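Local coordinates for protein geranylgeranyl pyrophosphate synthase (Corynebacterium glutamicum, PDB 3LK5) that probably catalyses magnesium-dependent head-to-tail condensation of isoprenyl diphosphates, as a dimeric member of the FPP/GGPP synthase family, at residues A[32-37]-A[53-58]; A[100-105]-A[153-158]; A[178-183]-A[225-230]; A[203-208]-A[285-290]; A[221-226]-A[241-246]. All blocks are in the same frame, centred on the assembly; numbering follows the deposited sequence.

Contact 1: A[32-37]-A[53-58]; sequences FLDAQE and HLRSFV
Arg-55 reaches across from helix 45-59 and meets helix 21-43 with its guanidinium. Its CG is anti to the backbone N, and the chain runs extended from CG to NE. The extended chain spans the gap between the antiparallel segments, whose axes are 11.3 Å apart.

At the tip, the guanidinium meets Asp-34 end-on. Arg-55 NH1 and NH2 both donate to the same oxygen, Asp-34 OD1, each at 2.9 Å. NH2 uses the syn lone pair of OD1 and NH1 uses the anti one. The carboxylate and guanidinium planes are only 15° apart, so the pair is nearly flat. Both hydrogen bonds are bent (N-H...O near 145°), since one oxygen serves two donors.

Glu-37 adds a second carboxylate from the next turn. Its OE2 lies 3.4 Å from Arg-55 NH1 but well out of the guanidinium plane, with the planes crossed at 49°. This is attraction between charges, with no N-H aimed at the oxygen.

Beside the charges, Leu-33 runs alongside the arginine in the opposite direction. Leu-33 CD1 packs on Arg-55 CG at 3.9 Å, and Leu-33 CB touches NH1. Leu-33 CD1 also reaches Val-58 CG1 at 4.2 Å. Phe-99 of helix 87-111 and Trp-158 of helix 144-164 also pack on Leu-33.

The contact therefore joins the two N-terminal helices in two layers. The inner layer is apolar. The outer one is a three-residue salt-bridge network at the protein surface, where two acids share one arginine and would probably favour its charged form.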
# COMPACT_ATOMS: atom_id res chain seq x y z
N PHE A 32 -0.69 -18.25 5.46
CA PHE A 32 -1.44 -16.99 5.35
C PHE A 32 -2.16 -16.93 3.99
O PHE A 32 -3.35 -16.58 3.91
CB PHE A 32 -0.48 -15.79 5.53
CG PHE A 32 -1.18 -14.45 5.39
CD1 PHE A 32 -1.32 -13.85 4.14
CD2 PHE A 32 -1.72 -13.82 6.51
CE1 PHE A 32 -2.01 -12.60 3.99
CE2 PHE A 32 -2.41 -12.56 6.40
CZ PHE A 32 -2.54 -11.95 5.14
N LEU A 33 -1.41 -17.21 2.92
CA LEU A 33 -1.94 -17.20 1.56
C LEU A 33 -3.08 -18.19 1.36
O LEU A 33 -4.13 -17.86 0.75
CB LEU A 33 -0.84 -17.38 0.53
CG LEU A 33 0.07 -16.13 0.46
CD1 LEU A 33 1.43 -16.47 -0.24
CD2 LEU A 33 -0.63 -15.00 -0.30
N ASP A 34 -2.91 -19.40 1.89
CA ASP A 34 -4.00 -20.39 1.88
C ASP A 34 -5.27 -19.82 2.50
O ASP A 34 -6.37 -20.05 1.98
CB ASP A 34 -3.63 -21.65 2.66
CG ASP A 34 -2.59 -22.52 1.96
OD1 ASP A 34 -2.28 -22.32 0.76
OD2 ASP A 34 -2.10 -23.45 2.63
N ALA A 35 -5.13 -19.11 3.61
CA ALA A 35 -6.27 -18.63 4.33
C ALA A 35 -7.08 -17.54 3.60
O ALA A 35 -8.25 -17.31 3.95
CB ALA A 35 -5.88 -18.14 5.72
N GLN A 36 -6.46 -16.88 2.62
CA GLN A 36 -7.14 -15.82 1.84
C GLN A 36 -7.92 -16.37 0.65
O GLN A 36 -8.67 -15.63 0.03
CB GLN A 36 -6.12 -14.80 1.28
CG GLN A 36 -4.99 -14.29 2.27
CD GLN A 36 -5.50 -13.82 3.63
OE1 GLN A 36 -6.34 -12.93 3.70
NE2 GLN A 36 -5.01 -14.46 4.74
N GLU A 37 -7.73 -17.65 0.32
CA GLU A 37 -8.31 -18.17 -0.91
C GLU A 37 -9.83 -18.05 -1.03
O GLU A 37 -10.31 -17.62 -2.07
CB GLU A 37 -7.87 -19.60 -1.14
CG GLU A 37 -6.39 -19.68 -1.47
CD GLU A 37 -5.93 -21.12 -1.60
OE1 GLU A 37 -6.76 -22.04 -1.43
OE2 GLU A 37 -4.76 -21.32 -1.88
N HIS A 53 -0.58 -15.36 -8.95
CA HIS A 53 0.68 -14.79 -9.41
C HIS A 53 1.45 -14.14 -8.28
O HIS A 53 2.69 -14.27 -8.19
CB HIS A 53 0.42 -13.78 -10.54
CG HIS A 53 0.00 -14.42 -11.82
ND1 HIS A 53 0.73 -15.43 -12.41
CD2 HIS A 53 -1.06 -14.20 -12.64
CE1 HIS A 53 0.13 -15.81 -13.53
NE2 HIS A 53 -0.95 -15.08 -13.69
N LEU A 54 0.72 -13.46 -7.39
CA LEU A 54 1.37 -12.86 -6.23
C LEU A 54 1.92 -13.96 -5.31
O LEU A 54 3.03 -13.86 -4.79
CB LEU A 54 0.37 -11.92 -5.48
CG LEU A 54 0.86 -11.35 -4.14
CD1 LEU A 54 2.12 -10.52 -4.33
CD2 LEU A 54 -0.24 -10.52 -3.41
N ARG A 55 1.11 -15.00 -5.12
CA ARG A 55 1.49 -16.16 -4.30
C ARG A 55 2.79 -16.79 -4.79
O ARG A 55 3.70 -17.03 -3.98
CB ARG A 55 0.38 -17.20 -4.29
CG ARG A 55 0.75 -18.45 -3.48
CD ARG A 55 -0.26 -19.57 -3.67
NE ARG A 55 0.13 -20.77 -2.91
CZ ARG A 55 -0.48 -21.16 -1.79
NH1 ARG A 55 -1.52 -20.48 -1.31
NH2 ARG A 55 -0.06 -22.25 -1.16
N SER A 56 2.87 -17.07 -6.10
CA SER A 56 4.11 -17.61 -6.67
C SER A 56 5.29 -16.69 -6.41
O SER A 56 6.39 -17.17 -6.07
CB SER A 56 3.99 -17.86 -8.18
OG SER A 56 2.98 -18.81 -8.42
N PHE A 57 5.09 -15.39 -6.58
CA PHE A 57 6.18 -14.44 -6.42
C PHE A 57 6.70 -14.42 -4.98
O PHE A 57 7.91 -14.41 -4.75
CB PHE A 57 5.71 -13.05 -6.87
CG PHE A 57 6.77 -12.00 -6.84
CD1 PHE A 57 7.78 -11.96 -7.83
CD2 PHE A 57 6.77 -11.02 -5.86
CE1 PHE A 57 8.77 -10.98 -7.81
CE2 PHE A 57 7.76 -10.04 -5.81
CZ PHE A 57 8.76 -10.00 -6.80
N VAL A 58 5.78 -14.46 -4.02
CA VAL A 58 6.12 -14.36 -2.59
C VAL A 58 6.77 -15.67 -2.12
O VAL A 58 7.75 -15.68 -1.35
CB VAL A 58 4.80 -14.08 -1.77
CG1 VAL A 58 5.01 -14.26 -0.27
CG2 VAL A 58 4.29 -12.66 -2.06

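Contact 2: A[100-105]-A[153-158]; sequences IQACAL and DMALVW
Cys-103 points from helix 87-111 toward helix 144-164. Its CB lies 4.2 Å from Ala-155 CB. From there SG is anti to the backbone N (chi1 -179°), and this torsion carries the sulfur to Leu-156. Cys-103 SG rests against Leu-156 CB at 4.1 Å. Leu-156 CD2 lies on the sulfur's side as well, 4.4 Å from Cys-103 SG. Cys-103 SG also comes within 4.5 Å of Asp-153 N, a loose approach. The sulfur's contacts with segment 153-158 are all packing.

Ala-155 answers from the other side. Its CB sits over the Cys-103 backbone, 4.0 Å from Cys-103 N, and also meets Ala-102 CB at 4.2 Å. One methyl therefore fits between two successive residues of helix 87-111. These small side chains let the antiparallel axes come within 7.7 Å.

Both helices continue into the subunit interface. Leu-156 packs on Leu-156 of the second subunit, and Asp-153 OD2 is hydrogen-bonded to His-107 ND1 of the second subunit. On the other flank, Ala-102 touches Val-58 of helix 45-59.

The side chain of Cys-103 is about 8 Å from that of Asp-108, a magnesium-binding residue, although no metal is bound to this chain. The contact joins two core helices of the all-helical prenyl synthase fold beside the dimer interface, and one of them, helix 87-111, carries Asp-108 toward its C-terminal end.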
# COMPACT_ATOMS: atom_id res chain seq x y z
N ILE A 100 5.76 -6.74 2.61
CA ILE A 100 6.24 -5.38 2.35
C ILE A 100 7.24 -5.47 1.22
O ILE A 100 7.17 -4.68 0.26
CB ILE A 100 6.91 -4.75 3.58
CG1 ILE A 100 5.89 -4.69 4.72
CG2 ILE A 100 7.40 -3.30 3.23
CD1 ILE A 100 6.43 -4.00 5.97
N GLN A 101 8.15 -6.43 1.32
CA GLN A 101 9.18 -6.55 0.27
C GLN A 101 8.58 -6.92 -1.09
O GLN A 101 9.09 -6.46 -2.13
CB GLN A 101 10.24 -7.58 0.70
CG GLN A 101 11.30 -7.92 -0.37
CD GLN A 101 12.29 -6.81 -0.65
OE1 GLN A 101 12.13 -5.63 -0.26
NE2 GLN A 101 13.35 -7.18 -1.37
N ALA A 102 7.56 -7.77 -1.08
CA ALA A 102 6.90 -8.12 -2.34
C ALA A 102 6.35 -6.85 -2.99
O ALA A 102 6.53 -6.64 -4.20
CB ALA A 102 5.81 -9.13 -2.15
N CYS A 103 5.67 -6.00 -2.21
CA CYS A 103 5.14 -4.74 -2.77
C CYS A 103 6.27 -3.88 -3.30
O CYS A 103 6.18 -3.34 -4.41
CB CYS A 103 4.37 -3.94 -1.71
SG CYS A 103 3.65 -2.37 -2.40
N ALA A 104 7.33 -3.73 -2.51
CA ALA A 104 8.47 -2.93 -2.92
C ALA A 104 9.04 -3.39 -4.28
O ALA A 104 9.29 -2.56 -5.17
CB ALA A 104 9.60 -3.01 -1.82
N LEU A 105 9.24 -4.69 -4.43
CA LEU A 105 9.84 -5.23 -5.67
C LEU A 105 8.89 -5.09 -6.87
O LEU A 105 9.33 -4.74 -7.97
CB LEU A 105 10.23 -6.71 -5.50
CG LEU A 105 11.30 -7.10 -4.46
CD1 LEU A 105 11.29 -8.62 -4.26
CD2 LEU A 105 12.67 -6.69 -4.94
N ASP A 153 -0.31 -3.53 -4.07
CA ASP A 153 -1.14 -2.94 -3.01
C ASP A 153 -1.74 -4.04 -2.13
O ASP A 153 -1.82 -3.88 -0.91
CB ASP A 153 -2.27 -2.10 -3.60
CG ASP A 153 -1.79 -0.83 -4.31
OD1 ASP A 153 -0.62 -0.43 -4.13
OD2 ASP A 153 -2.63 -0.18 -5.01
N MSE A 154 -2.17 -5.15 -2.75
CA MSE A 154 -2.66 -6.29 -1.98
C MSE A 154 -1.58 -6.81 -1.01
O MSE A 154 -1.89 -7.11 0.15
CB MSE A 154 -3.16 -7.42 -2.89
CG MSE A 154 -3.91 -8.51 -2.14
SE MSE A 154 -5.70 -7.93 -1.59
CE MSE A 154 -6.59 -8.22 -3.32
N ALA A 155 -0.35 -6.92 -1.49
CA ALA A 155 0.76 -7.38 -0.65
C ALA A 155 0.93 -6.43 0.53
O ALA A 155 1.16 -6.87 1.65
CB ALA A 155 2.03 -7.46 -1.45
N LEU A 156 0.81 -5.13 0.28
CA LEU A 156 1.02 -4.19 1.38
C LEU A 156 -0.07 -4.25 2.44
O LEU A 156 0.23 -4.22 3.66
CB LEU A 156 1.23 -2.75 0.83
CG LEU A 156 1.53 -1.64 1.84
CD1 LEU A 156 2.82 -1.96 2.67
CD2 LEU A 156 1.75 -0.33 1.03
N VAL A 157 -1.34 -4.37 2.03
CA VAL A 157 -2.42 -4.55 3.00
C VAL A 157 -2.31 -5.90 3.73
O VAL A 157 -2.56 -5.97 4.93
CB VAL A 157 -3.90 -4.28 2.44
CG1 VAL A 157 -4.00 -2.86 1.86
CG2 VAL A 157 -4.34 -5.28 1.49
N TRP A 158 -1.83 -6.91 3.04
CA TRP A 158 -1.67 -8.21 3.72
C TRP A 158 -0.47 -8.24 4.68
O TRP A 158 -0.49 -9.00 5.65
CB TRP A 158 -1.55 -9.33 2.67
CG TRP A 158 -2.92 -9.65 2.09
CD1 TRP A 158 -4.14 -9.16 2.52
CD2 TRP A 158 -3.20 -10.57 1.04
NE1 TRP A 158 -5.17 -9.70 1.72
CE2 TRP A 158 -4.60 -10.58 0.83
CE3 TRP A 158 -2.37 -11.37 0.21
CZ2 TRP A 158 -5.20 -11.38 -0.15
CZ3 TRP A 158 -2.97 -12.15 -0.78
CH2 TRP A 158 -4.37 -12.15 -0.94

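Contact 3: A[178-183]-A[225-230]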
# COMPACT_ATOMS: atom_id res chain seq x y z
N ASP A 178 6.76 1.81 17.07
CA ASP A 178 7.89 2.68 16.69
C ASP A 178 8.66 2.08 15.50
O ASP A 178 8.96 2.77 14.51
CB ASP A 178 8.85 2.96 17.87
CG ASP A 178 8.23 3.88 18.93
OD1 ASP A 178 7.23 4.58 18.63
OD2 ASP A 178 8.74 3.95 20.07
N ALA A 179 9.00 0.79 15.60
CA ALA A 179 9.76 0.17 14.54
C ALA A 179 8.95 0.05 13.26
O ALA A 179 9.47 0.29 12.17
CB ALA A 179 10.26 -1.25 14.96
N TRP A 180 7.68 -0.34 13.39
CA TRP A 180 6.87 -0.58 12.20
C TRP A 180 6.46 0.73 11.52
O TRP A 180 6.50 0.82 10.25
CB TRP A 180 5.60 -1.34 12.61
CG TRP A 180 4.72 -1.86 11.48
CD1 TRP A 180 3.57 -1.30 11.01
CD2 TRP A 180 4.88 -3.11 10.78
NE1 TRP A 180 3.01 -2.11 10.03
CE2 TRP A 180 3.80 -3.21 9.86
CE3 TRP A 180 5.83 -4.15 10.85
CZ2 TRP A 180 3.63 -4.33 9.01
CZ3 TRP A 180 5.67 -5.28 10.01
CH2 TRP A 180 4.58 -5.35 9.10
N ARG A 181 6.08 1.72 12.32
CA ARG A 181 5.78 3.07 11.76
C ARG A 181 7.07 3.62 11.08
O ARG A 181 7.02 4.07 9.92
CB ARG A 181 5.32 4.02 12.87
CG ARG A 181 4.94 5.46 12.38
CD ARG A 181 4.95 6.47 13.60
NE ARG A 181 4.15 5.91 14.69
CZ ARG A 181 4.64 5.63 15.89
NH1 ARG A 181 5.91 5.93 16.22
NH2 ARG A 181 3.84 5.10 16.77
N GLY A 182 8.20 3.53 11.79
CA GLY A 182 9.49 4.06 11.23
C GLY A 182 9.84 3.37 9.92
O GLY A 182 10.06 4.04 8.90
N MSE A 183 9.83 2.04 9.91
CA MSE A 183 10.28 1.28 8.77
C MSE A 183 9.53 1.63 7.49
O MSE A 183 10.14 1.80 6.43
CB MSE A 183 10.06 -0.22 9.03
CG MSE A 183 10.47 -1.05 7.86
SE MSE A 183 10.16 -2.95 8.35
CE MSE A 183 8.22 -2.87 8.49
N LEU A 225 15.37 -5.56 13.08
CA LEU A 225 15.94 -5.88 14.42
C LEU A 225 15.13 -5.20 15.51
O LEU A 225 14.81 -5.81 16.53
CB LEU A 225 17.40 -5.37 14.57
CG LEU A 225 18.39 -6.31 13.85
CD1 LEU A 225 19.75 -5.60 13.60
CD2 LEU A 225 18.58 -7.66 14.56
N HIS A 226 14.86 -3.92 15.29
CA HIS A 226 14.06 -3.12 16.23
C HIS A 226 12.69 -3.78 16.45
O HIS A 226 12.25 -3.95 17.59
CB HIS A 226 13.92 -1.68 15.68
CG HIS A 226 13.29 -0.72 16.64
ND1 HIS A 226 13.02 0.60 16.31
CD2 HIS A 226 12.81 -0.90 17.89
CE1 HIS A 226 12.41 1.18 17.33
NE2 HIS A 226 12.28 0.30 18.31
N LEU A 227 12.03 -4.18 15.36
CA LEU A 227 10.71 -4.81 15.48
C LEU A 227 10.76 -6.09 16.35
O LEU A 227 9.95 -6.26 17.29
CB LEU A 227 10.20 -5.12 14.05
CG LEU A 227 8.90 -5.91 13.95
CD1 LEU A 227 7.78 -5.02 14.61
CD2 LEU A 227 8.57 -6.29 12.47
N GLY A 228 11.68 -6.98 16.02
CA GLY A 228 11.83 -8.24 16.78
C GLY A 228 12.15 -7.96 18.24
O GLY A 228 11.55 -8.57 19.14
N ALA A 229 13.08 -7.03 18.49
CA ALA A 229 13.41 -6.68 19.88
C ALA A 229 12.25 -6.08 20.65
O ALA A 229 12.06 -6.40 21.84
CB ALA A 229 14.69 -5.77 19.96
N SER A 230 11.45 -5.23 20.00
CA SER A 230 10.26 -4.63 20.64
C SER A 230 9.24 -5.70 20.98
O SER A 230 8.63 -5.66 22.06
CB SER A 230 9.62 -3.58 19.70
OG SER A 230 10.49 -2.45 19.64
O HOH W 1 8.95 -0.76 18.08
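Segments 178-183 and 225-230 run antiparallel at 161°, with axes 8.6 Å apart and the CA atoms of Ala-179 and Leu-227 closest.

Ala-179 is the centre of the contact. Its CB points at helix 205-231 and lies over one face of the His-226 imidazole, 3.7 Å from the ring centroid. This is a CH-pi contact, offset slightly toward the rim of the ring. The same methyl presses on the backbone, 3.4 Å from Leu-227 N. CG anti to the backbone N (chi1 -172°) puts the His-226 ring against the Ala-179 methyl. Its ND1 is bonded to Arg-223, one turn earlier. Asp-178 CB touches His-226 CE1 obliquely at 4.0 Å, while the Asp-178 carboxylate pairs with Arg-181, one turn on in its own helix, in a salt bridge. Arg-181 NE also pairs with Asp-165 of the second subunit.

Helix 170-199 and helix 205-231 are successive helices of the prenyl synthase bundle. This buried contact pairs them away from the magnesium-binding aspartates.

On the other flank, Trp-180 and Leu-227 lie side by side and point the same way. Leu-227 CD2 meets the indole at its edge, in plane, 3.8 Å from Trp-180 CE3. One indole face carries Met-183 CE, a selenomethionine methyl, and Trp-180 NE1 is hydrogen-bonded to Glu-160.

A water bridges the helices where 178-183 is kinked. There the N of Ala-179 has no bond to the preceding turn. Ala-179 N donates to the water at 2.9 Å instead, and Ser-230 OG is 2.8 Å from the same water.

Contact 4: A[203-208]-A[285-290]; sequences ESVELA and LLALAL
Ala-287 CB is the hub of this contact. It points from helix 284-296 at the turn that opens helix 205-231. There it touches Glu-203 O at 3.4 Å and Val-205 CG2 at 3.6 Å. Val-205 has CG1 anti to the backbone N (chi1 179°), which sets CG2 beside that N. From there CG2 also reaches Leu-288 CD2 at 4.1 Å, the two side chains crossing at about a right angle.

Glu-203 makes the other flank. Its extended chain crosses Leu-290 at about a right angle, and Leu-290 CD1 packs against the carboxylate carbon, Glu-203 CD, at 3.7 Å. The leucine methyl thus lies against the carboxylate group itself. That carboxylate is held from outside by a salt bridge from its OE2 to Arg-305 NE.

Helix 205-231 begins here with a classic N-cap. Ser-204 OG, anti to its backbone N, accepts from Leu-207 N at 3.0 Å and closes the first turn. The cap probably holds the first turn and so the position of Val-205.

A water joins the two backbones. It lies 2.7 Å from Glu-203 O and 2.8 Å from Ala-287 O, and bridges the two carbonyls. Further out, Leu-288 packs on Val-333 and Glu-332 of helix 329-347. Leu-290 rests on Ile-304 of helix 298-307.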
# COMPACT_ATOMS: atom_id res chain seq x y z
N GLU A 203 24.18 13.92 -8.86
CA GLU A 203 25.47 13.26 -8.58
C GLU A 203 25.96 13.47 -7.14
O GLU A 203 27.14 13.25 -6.85
CB GLU A 203 26.56 13.76 -9.57
CG GLU A 203 26.19 13.64 -11.05
CD GLU A 203 27.23 14.27 -11.98
OE1 GLU A 203 28.27 14.75 -11.48
OE2 GLU A 203 27.00 14.27 -13.21
N SER A 204 25.06 13.88 -6.23
CA SER A 204 25.47 14.10 -4.83
C SER A 204 25.77 12.77 -4.13
O SER A 204 24.92 11.86 -4.13
CB SER A 204 24.34 14.78 -4.06
OG SER A 204 24.68 14.88 -2.68
N VAL A 205 26.95 12.70 -3.50
CA VAL A 205 27.36 11.55 -2.67
C VAL A 205 26.47 11.52 -1.43
O VAL A 205 25.97 10.45 -1.02
CB VAL A 205 28.84 11.65 -2.25
CG1 VAL A 205 29.24 10.46 -1.37
CG2 VAL A 205 29.76 11.67 -3.48
N GLU A 206 26.26 12.71 -0.86
CA GLU A 206 25.44 12.92 0.34
C GLU A 206 24.02 12.42 0.16
O GLU A 206 23.43 11.82 1.08
CB GLU A 206 25.34 14.40 0.65
CG GLU A 206 25.76 14.76 2.05
CD GLU A 206 27.26 14.61 2.23
OE1 GLU A 206 28.02 15.13 1.37
OE2 GLU A 206 27.67 13.98 3.22
N LEU A 207 23.45 12.68 -1.01
CA LEU A 207 22.08 12.27 -1.23
C LEU A 207 21.98 10.78 -1.45
O LEU A 207 21.03 10.14 -1.00
CB LEU A 207 21.43 13.06 -2.35
CG LEU A 207 21.13 14.51 -1.95
CD1 LEU A 207 20.75 15.30 -3.19
CD2 LEU A 207 20.03 14.62 -0.87
N ALA A 208 22.96 10.21 -2.15
CA ALA A 208 23.04 8.75 -2.32
C ALA A 208 23.18 8.08 -0.95
O ALA A 208 22.53 7.03 -0.71
CB ALA A 208 24.21 8.35 -3.25
N LEU A 285 29.10 4.63 -5.44
CA LEU A 285 30.16 4.26 -6.40
C LEU A 285 30.18 5.24 -7.60
O LEU A 285 31.23 5.82 -7.95
CB LEU A 285 29.95 2.83 -6.93
CG LEU A 285 30.90 2.29 -8.02
CD1 LEU A 285 32.35 2.24 -7.54
CD2 LEU A 285 30.48 0.96 -8.62
N LEU A 286 29.02 5.40 -8.24
CA LEU A 286 28.92 6.30 -9.40
C LEU A 286 29.23 7.76 -9.05
O LEU A 286 29.94 8.44 -9.81
CB LEU A 286 27.56 6.16 -10.12
CG LEU A 286 27.35 7.06 -11.35
CD1 LEU A 286 28.40 6.81 -12.49
CD2 LEU A 286 25.89 6.94 -11.87
N ALA A 287 28.73 8.25 -7.92
CA ALA A 287 28.98 9.64 -7.54
C ALA A 287 30.47 9.90 -7.30
O ALA A 287 31.02 10.91 -7.79
CB ALA A 287 28.15 10.02 -6.30
N LEU A 288 31.11 9.00 -6.57
CA LEU A 288 32.54 9.07 -6.34
C LEU A 288 33.34 8.88 -7.65
O LEU A 288 34.36 9.57 -7.84
CB LEU A 288 32.98 8.05 -5.28
CG LEU A 288 32.51 8.24 -3.82
CD1 LEU A 288 32.82 6.96 -3.00
CD2 LEU A 288 33.16 9.46 -3.17
N ALA A 289 32.88 8.01 -8.56
CA ALA A 289 33.59 7.84 -9.84
C ALA A 289 33.59 9.14 -10.66
O ALA A 289 34.58 9.46 -11.32
CB ALA A 289 33.00 6.70 -10.66
N LEU A 290 32.47 9.87 -10.61
CA LEU A 290 32.35 11.12 -11.38
C LEU A 290 33.14 12.22 -10.72
O LEU A 290 33.87 12.95 -11.40
CB LEU A 290 30.89 11.51 -11.61
CG LEU A 290 30.13 10.60 -12.57
CD1 LEU A 290 28.60 10.84 -12.47
CD2 LEU A 290 30.65 10.78 -14.00
O HOH W 2 29.83 13.42 -7.34

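Contact 5: A[221-226]-A[241-246]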
# COMPACT_ATOMS: atom_id res chain seq x y z
N ILE A 221 17.63 -3.96 7.74
CA ILE A 221 18.29 -4.48 8.91
C ILE A 221 17.91 -3.82 10.20
O ILE A 221 17.51 -4.50 11.16
CB ILE A 221 19.88 -4.41 8.75
CG1 ILE A 221 20.29 -5.03 7.42
CG2 ILE A 221 20.55 -5.11 10.00
CD1 ILE A 221 21.86 -5.47 7.35
N ALA A 222 18.05 -2.49 10.28
CA ALA A 222 17.84 -1.83 11.57
C ALA A 222 16.41 -1.93 12.08
O ALA A 222 16.18 -2.30 13.24
CB ALA A 222 18.28 -0.34 11.54
N ARG A 223 15.44 -1.58 11.25
CA ARG A 223 14.07 -1.68 11.73
C ARG A 223 13.57 -3.13 11.94
O ARG A 223 12.83 -3.35 12.88
CB ARG A 223 13.06 -0.86 10.90
CG ARG A 223 13.29 0.67 10.90
CD ARG A 223 13.16 1.26 12.29
NE ARG A 223 13.18 2.74 12.22
CZ ARG A 223 13.28 3.53 13.29
NH1 ARG A 223 13.34 3.01 14.53
NH2 ARG A 223 13.29 4.85 13.14
N PRO A 224 13.93 -4.10 11.06
CA PRO A 224 13.54 -5.48 11.42
C PRO A 224 14.11 -5.87 12.79
O PRO A 224 13.40 -6.46 13.58
CB PRO A 224 14.16 -6.32 10.27
CG PRO A 224 13.95 -5.37 9.05
CD PRO A 224 14.42 -4.02 9.66
N LEU A 225 15.37 -5.56 13.08
CA LEU A 225 15.94 -5.88 14.42
C LEU A 225 15.13 -5.20 15.51
O LEU A 225 14.81 -5.81 16.53
CB LEU A 225 17.40 -5.37 14.57
CG LEU A 225 18.39 -6.31 13.85
CD1 LEU A 225 19.75 -5.60 13.60
CD2 LEU A 225 18.58 -7.66 14.56
N HIS A 226 14.86 -3.92 15.29
CA HIS A 226 14.06 -3.12 16.23
C HIS A 226 12.69 -3.78 16.45
O HIS A 226 12.25 -3.95 17.59
CB HIS A 226 13.92 -1.68 15.68
CG HIS A 226 13.29 -0.72 16.64
ND1 HIS A 226 13.02 0.60 16.31
CD2 HIS A 226 12.81 -0.90 17.89
CE1 HIS A 226 12.41 1.18 17.33
NE2 HIS A 226 12.28 0.30 18.31
N ALA A 241 21.86 -0.64 20.65
CA ALA A 241 22.98 -1.40 20.07
C ALA A 241 22.61 -2.05 18.75
O ALA A 241 23.39 -1.99 17.79
CB ALA A 241 23.50 -2.42 21.03
N LEU A 242 21.41 -2.67 18.69
CA LEU A 242 20.92 -3.29 17.46
C LEU A 242 20.69 -2.29 16.32
O LEU A 242 20.99 -2.57 15.12
CB LEU A 242 19.61 -4.05 17.76
CG LEU A 242 19.76 -5.19 18.77
CD1 LEU A 242 18.36 -5.87 18.99
CD2 LEU A 242 20.82 -6.22 18.34
N LEU A 243 20.15 -1.13 16.66
CA LEU A 243 19.88 -0.10 15.67
C LEU A 243 21.18 0.45 15.10
O LEU A 243 21.24 0.74 13.90
CB LEU A 243 19.02 1.06 16.24
CG LEU A 243 17.51 0.79 16.35
CD1 LEU A 243 16.82 1.93 17.21
CD2 LEU A 243 16.85 0.66 14.97
N HIS A 244 22.21 0.58 15.93
CA HIS A 244 23.53 1.03 15.43
C HIS A 244 24.15 -0.02 14.53
O HIS A 244 24.66 0.29 13.46
CB HIS A 244 24.47 1.32 16.59
CG HIS A 244 24.28 2.66 17.23
ND1 HIS A 244 24.53 3.84 16.57
CD2 HIS A 244 23.95 3.00 18.51
CE1 HIS A 244 24.33 4.86 17.40
NE2 HIS A 244 23.98 4.38 18.58
N TYR A 245 24.13 -1.27 14.98
CA TYR A 245 24.52 -2.38 14.10
C TYR A 245 23.78 -2.34 12.77
O TYR A 245 24.39 -2.43 11.69
CB TYR A 245 24.30 -3.72 14.82
CG TYR A 245 24.36 -4.97 13.95
CD1 TYR A 245 25.52 -5.78 13.92
CD2 TYR A 245 23.23 -5.36 13.18
CE1 TYR A 245 25.54 -6.97 13.15
CE2 TYR A 245 23.24 -6.50 12.39
CZ TYR A 245 24.39 -7.31 12.39
OH TYR A 245 24.33 -8.44 11.61
N GLY A 246 22.47 -2.17 12.82
CA GLY A 246 21.68 -2.23 11.59
C GLY A 246 22.03 -1.05 10.67
O GLY A 246 22.00 -1.19 9.44
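The backbones of 221-226 and 241-246 nearly touch at one point, where the CA atoms of Ala-222 and Gly-246 are 3.9 Å apart. Gly-246 has no side chain, and the backbones meet directly. The two segments are antiparallel at 157°, their axes 7.8 Å apart, and 221-226 is kinked at Pro-224, whose N has no bond to the turn before.

Ile-221 closes over the glycine. Its CG2, anti to the backbone N, lies 3.5 Å from Gly-246 CA, tighter than usual for two carbons. The same methyl touches Tyr-245 CE2 obliquely.

Leu-225 lies one turn on. Its CD1 reaches Tyr-245 CD2 at 3.5 Å, also obliquely, and the two side chains cross at about a right angle. Leu-225 CB meets Leu-242 CB at 4.1 Å. Tyr-245 is thus lined by two aliphatic branches, while its OH is hydrogen-bonded to Leu-361 O and to Tyr-69 OH.

Leu-243 fills the other flank. Its CD2 sits 3.5 Å from Ala-222 O and also packs on Ala-222 CB and His-226 CB. Its CD1 lies over one face of the His-226 ring. The ring is turned so that ND1 accepts from Arg-223 NH1 at 3.0 Å, with the donor in the ring plane. Arg-223 also forms a salt bridge to Glu-186 through NH2 and packs on Met-183, both of helix 170-199.

Helix 205-231 and helix 236-263 are successive in the chain, and this buried contact pairs them as an antiparallel hairpin. Tyr-69 of helix 65-78 packs on Ile-221 and Leu-225, and helix 355-369 adds Leu-361 against Leu-225 and Ala-365 against Tyr-245.

Contacts 2, 3 and 5 are buried; contacts 1 and 4 are partly buried and lie on opposite sides of the chain's centre, about 39 Å apart between centres. Contact 1 joins a salt-bridge network to apolar packing; contact 4 has a capped helix start, a bridging water and apolar packing. The buried three rest on small, aliphatic and aromatic side chains, with a water in contact 3. Contacts 3, 4 and 5 all use helix 205-231, and contacts 3 and 5 share Leu-225 and His-226. Contact 1 touches contact 2 mainly through Trp-158, and also Phe-57 on Leu-105; contact 2 touches contact 3 through Ile-100. Contact 2 lies at the dimer interface, and contact 3 reaches it through Arg-181.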